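Local coordinates for protein galactokinase (Bifidobacterium longum subsp. infantis ATCC 15697 = JCM 1222 = DSM 20088, PDB 6TEQ) that probably phosphorylates galactose at the expense of ATP, as a GHMP-family galactokinase, and binds 2-deoxy-2-fluoro-galactose in its sugar pocket, at residues D73-V78 with E89-G94. Residues are numbered along the deposited sequence; the frame is centred on the assembly and turned at random.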
ATOM      1  N   ASP A  73     -24.159   8.711  19.885  1.00 24.13           N
ATOM      2  CA  ASP A  73     -23.117   9.467  20.628  1.00 23.01           C
ATOM      3  C   ASP A  73     -21.832   9.535  19.811  1.00 19.53           C
ATOM      4  O   ASP A  73     -21.831   9.088  18.660  1.00 23.62           O
ATOM      5  CB  ASP A  73     -22.910   8.906  22.037  1.00 22.24           C
ATOM      6  CG  ASP A  73     -22.395   7.494  22.098  1.00 24.27           C
ATOM      7  OD1 ASP A  73     -21.643   7.131  21.156  1.00 24.48           O
ATOM      8  OD2 ASP A  73     -22.743   6.754  23.108  1.00 26.31           O
ATOM      9  N   THR A  74     -20.759  10.017  20.434  1.00 23.59           N
ATOM     10  CA  THR A  74     -19.442  10.242  19.787  1.00 22.32           C
ATOM     11  C   THR A  74     -18.459   9.166  20.244  1.00 24.71           C
ATOM     12  O   THR A  74     -17.246   9.329  19.986  1.00 25.06           O
ATOM     13  CB  THR A  74     -18.950  11.669  20.016  1.00 26.13           C
ATOM     14  OG1 THR A  74     -19.037  12.084  21.392  1.00 27.42           O
ATOM     15  CG2 THR A  74     -19.748  12.608  19.142  1.00 27.56           C
ATOM     16  N   LYS A  75     -18.949   8.119  20.896  1.00 22.47           N
ATOM     17  CA  LYS A  75     -18.115   6.979  21.329  1.00 23.25           C
ATOM     18  C   LYS A  75     -17.736   6.139  20.098  1.00 19.16           C
ATOM     19  O   LYS A  75     -18.558   5.944  19.215  1.00 22.00           O
ATOM     20  CB  LYS A  75     -18.797   6.107  22.380  0.90 30.39           C
ATOM     21  CG  LYS A  75     -18.921   6.769  23.750  0.80 34.56           C
ATOM     22  CD  LYS A  75     -19.546   5.908  24.799  0.70 35.05           C
ATOM     23  CE  LYS A  75     -19.544   6.547  26.167  0.60 39.78           C
ATOM     24  NZ  LYS A  75     -20.906   6.612  26.756  0.50 40.33           N
ATOM     25  N   VAL A  76     -16.515   5.650  20.092  1.00 18.94           N
ATOM     26  CA  VAL A  76     -15.953   4.739  19.062  1.00 20.33           C
ATOM     27  C   VAL A  76     -15.406   3.538  19.798  1.00 17.95           C
ATOM     28  O   VAL A  76     -14.462   3.715  20.585  1.00 19.59           O
ATOM     29  CB  VAL A  76     -14.881   5.373  18.178  1.00 19.61           C
ATOM     30  CG1 VAL A  76     -14.310   4.284  17.282  1.00 24.09           C
ATOM     31  CG2 VAL A  76     -15.447   6.533  17.373  1.00 22.43           C
ATOM     32  N   ARG A  77     -16.059   2.416  19.562  1.00 16.32           N
ATOM     33  CA  ARG A  77     -15.592   1.103  20.028  1.00 18.32           C
ATOM     34  C   ARG A  77     -15.101   0.325  18.810  1.00 16.69           C
ATOM     35  O   ARG A  77     -15.854   0.140  17.871  1.00 18.54           O
ATOM     36  CB  ARG A  77     -16.607   0.321  20.833  1.00 20.74           C
ATOM     37  CG  ARG A  77     -17.053   1.010  22.099  1.00 17.42           C
ATOM     38  CD  ARG A  77     -17.999   0.188  22.906  1.00 18.95           C
ATOM     39  NE  ARG A  77     -19.207  -0.067  22.197  1.00 20.31           N
ATOM     40  CZ  ARG A  77     -20.128  -0.930  22.582  1.00 22.65           C
ATOM     41  NH1 ARG A  77     -19.976  -1.642  23.692  1.00 23.30           N
ATOM     42  NH2 ARG A  77     -21.204  -1.084  21.835  1.00 20.23           N
ATOM     43  N   VAL A  78     -13.946  -0.291  18.930  1.00 15.40           N
ATOM     44  CA  VAL A  78     -13.425  -1.161  17.864  1.00 16.06           C
ATOM     45  C   VAL A  78     -12.806  -2.396  18.497  1.00 13.80           C
ATOM     46  O   VAL A  78     -12.162  -2.327  19.558  1.00 17.66           O
ATOM     47  CB  VAL A  78     -12.408  -0.411  16.978  1.00 14.76           C
ATOM     48  CG1 VAL A  78     -13.089   0.679  16.190  1.00 15.12           C
ATOM     49  CG2 VAL A  78     -11.233   0.129  17.690  1.00 17.06           C
ATOM     50  N   GLU A  89     -11.705   1.872  23.116  0.50 19.66           N
ATOM     51  CA  GLU A  89     -12.856   2.795  23.292  0.50 22.07           C
ATOM     52  C   GLU A  89     -12.301   4.223  23.371  0.50 20.41           C
ATOM     53  O   GLU A  89     -11.455   4.457  24.258  0.50 21.55           O
ATOM     54  CB  GLU A  89     -13.672   2.252  24.482  0.50 25.13           C
ATOM     55  CG  GLU A  89     -14.349   3.301  25.345  0.50 27.77           C
ATOM     56  CD  GLU A  89     -15.642   3.855  24.808  0.50 23.82           C
ATOM     57  OE1 GLU A  89     -15.686   4.134  23.598  0.50 29.37           O
ATOM     58  OE2 GLU A  89     -16.575   4.056  25.608  0.50 29.32           O
ATOM     59  N   ALA A  90     -12.733   5.122  22.466  1.00 22.17           N
ATOM     60  CA  ALA A  90     -12.304   6.532  22.435  1.00 24.01           C
ATOM     61  C   ALA A  90     -13.576   7.341  22.248  1.00 20.08           C
ATOM     62  O   ALA A  90     -14.663   6.744  22.020  1.00 21.15           O
ATOM     63  CB  ALA A  90     -11.264   6.827  21.361  1.00 22.49           C
ATOM     64  N   ASP A  91     -13.436   8.639  22.306  1.00 26.42           N
ATOM     65  CA  ASP A  91     -14.576   9.550  22.106  1.00 22.18           C
ATOM     66  C   ASP A  91     -14.083  10.619  21.142  1.00 18.31           C
ATOM     67  O   ASP A  91     -12.996  11.219  21.386  1.00 20.13           O
ATOM     68  CB  ASP A  91     -15.086  10.095  23.449  1.00 23.16           C
ATOM     69  CG  ASP A  91     -16.479  10.663  23.354  1.00 26.51           C
ATOM     70  OD1 ASP A  91     -16.746  11.468  22.438  1.00 23.99           O
ATOM     71  OD2 ASP A  91     -17.285  10.305  24.204  1.00 47.57           O
ATOM     72  N   LEU A  92     -14.860  10.861  20.088  1.00 20.76           N
ATOM     73  CA  LEU A  92     -14.525  11.866  19.057  1.00 22.32           C
ATOM     74  C   LEU A  92     -14.696  13.301  19.551  1.00 22.12           C
ATOM     75  O   LEU A  92     -14.082  14.182  18.975  1.00 23.51           O
ATOM     76  CB  LEU A  92     -15.438  11.607  17.862  1.00 20.75           C
ATOM     77  CG  LEU A  92     -15.217  10.272  17.143  1.00 17.73           C
ATOM     78  CD1 LEU A  92     -16.370   9.962  16.204  1.00 16.25           C
ATOM     79  CD2 LEU A  92     -13.879  10.272  16.416  1.00 20.07           C
ATOM     80  N   ASP A  93     -15.542  13.522  20.566  1.00 24.16           N
ATOM     81  CA  ASP A  93     -15.911  14.872  21.043  1.00 27.02           C
ATOM     82  C   ASP A  93     -14.648  15.551  21.562  1.00 25.05           C
ATOM     83  O   ASP A  93     -14.150  15.107  22.579  1.00 27.83           O
ATOM     84  CB  ASP A  93     -17.068  14.750  22.025  1.00 28.48           C
ATOM     85  CG  ASP A  93     -17.643  16.085  22.413  1.00 38.76           C
ATOM     86  OD1 ASP A  93     -17.521  17.017  21.609  1.00 44.77           O
ATOM     87  OD2 ASP A  93     -18.173  16.179  23.523  1.00 53.41           O
ATOM     88  N   GLY A  94     -14.121  16.528  20.812  1.00 27.25           N
ATOM     89  CA  GLY A  94     -12.920  17.295  21.217  1.00 30.27           C
ATOM     90  C   GLY A  94     -11.639  16.481  21.083  1.00 28.56           C
ATOM     91  O   GLY A  94     -10.624  16.895  21.623  1.00 32.34           O
TER
HETATM   92  O   HOH W   1     -20.391  10.188  23.502  1.00 30.47           O
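The open end of the antiparallel beta hairpin of strands 75-80 and 86-91 is bonded where T74 meets D91 and L92. V76 and A90 form the hydrogen-bonded pair, V76 N to A90 O and A90 N to V76 O both spanning 2.9 Å. Two residues on, past the non-hydrogen-bonded pair K75/D91, L92 N gives a nearly straight bond (174°) to T74 O at 2.8 Å, extending the ladder past the last strand residues. On the face of K75 and D91, the D91 carboxylate reaches across to T74: its OD1 accepts from T74 OG1 at 2.6 Å on the syn side, and on the anti side from D93 N at 3.0 Å, the latter closing an Asx turn. The T74 hydroxyl lies between its own N and carbonyl carbon (chi1 48°), turned toward D91. A water accepts from T74 N and donates to D91 OD2, at 3.2 Å from that oxygen. R77 NE forms a salt bridge with D126. On the other face V76 CG2 packs on L92 CD1 (3.7 Å), both side chains resting against helix 105-116, and V76 also touches F125 of the parallel neighbour strand 125-131. The hairpin end thus has one apolar face against the helix and one polar face, where two donors grip a single oxygen of D91, which should limit rotation of its carboxylate and probably favours the charged form.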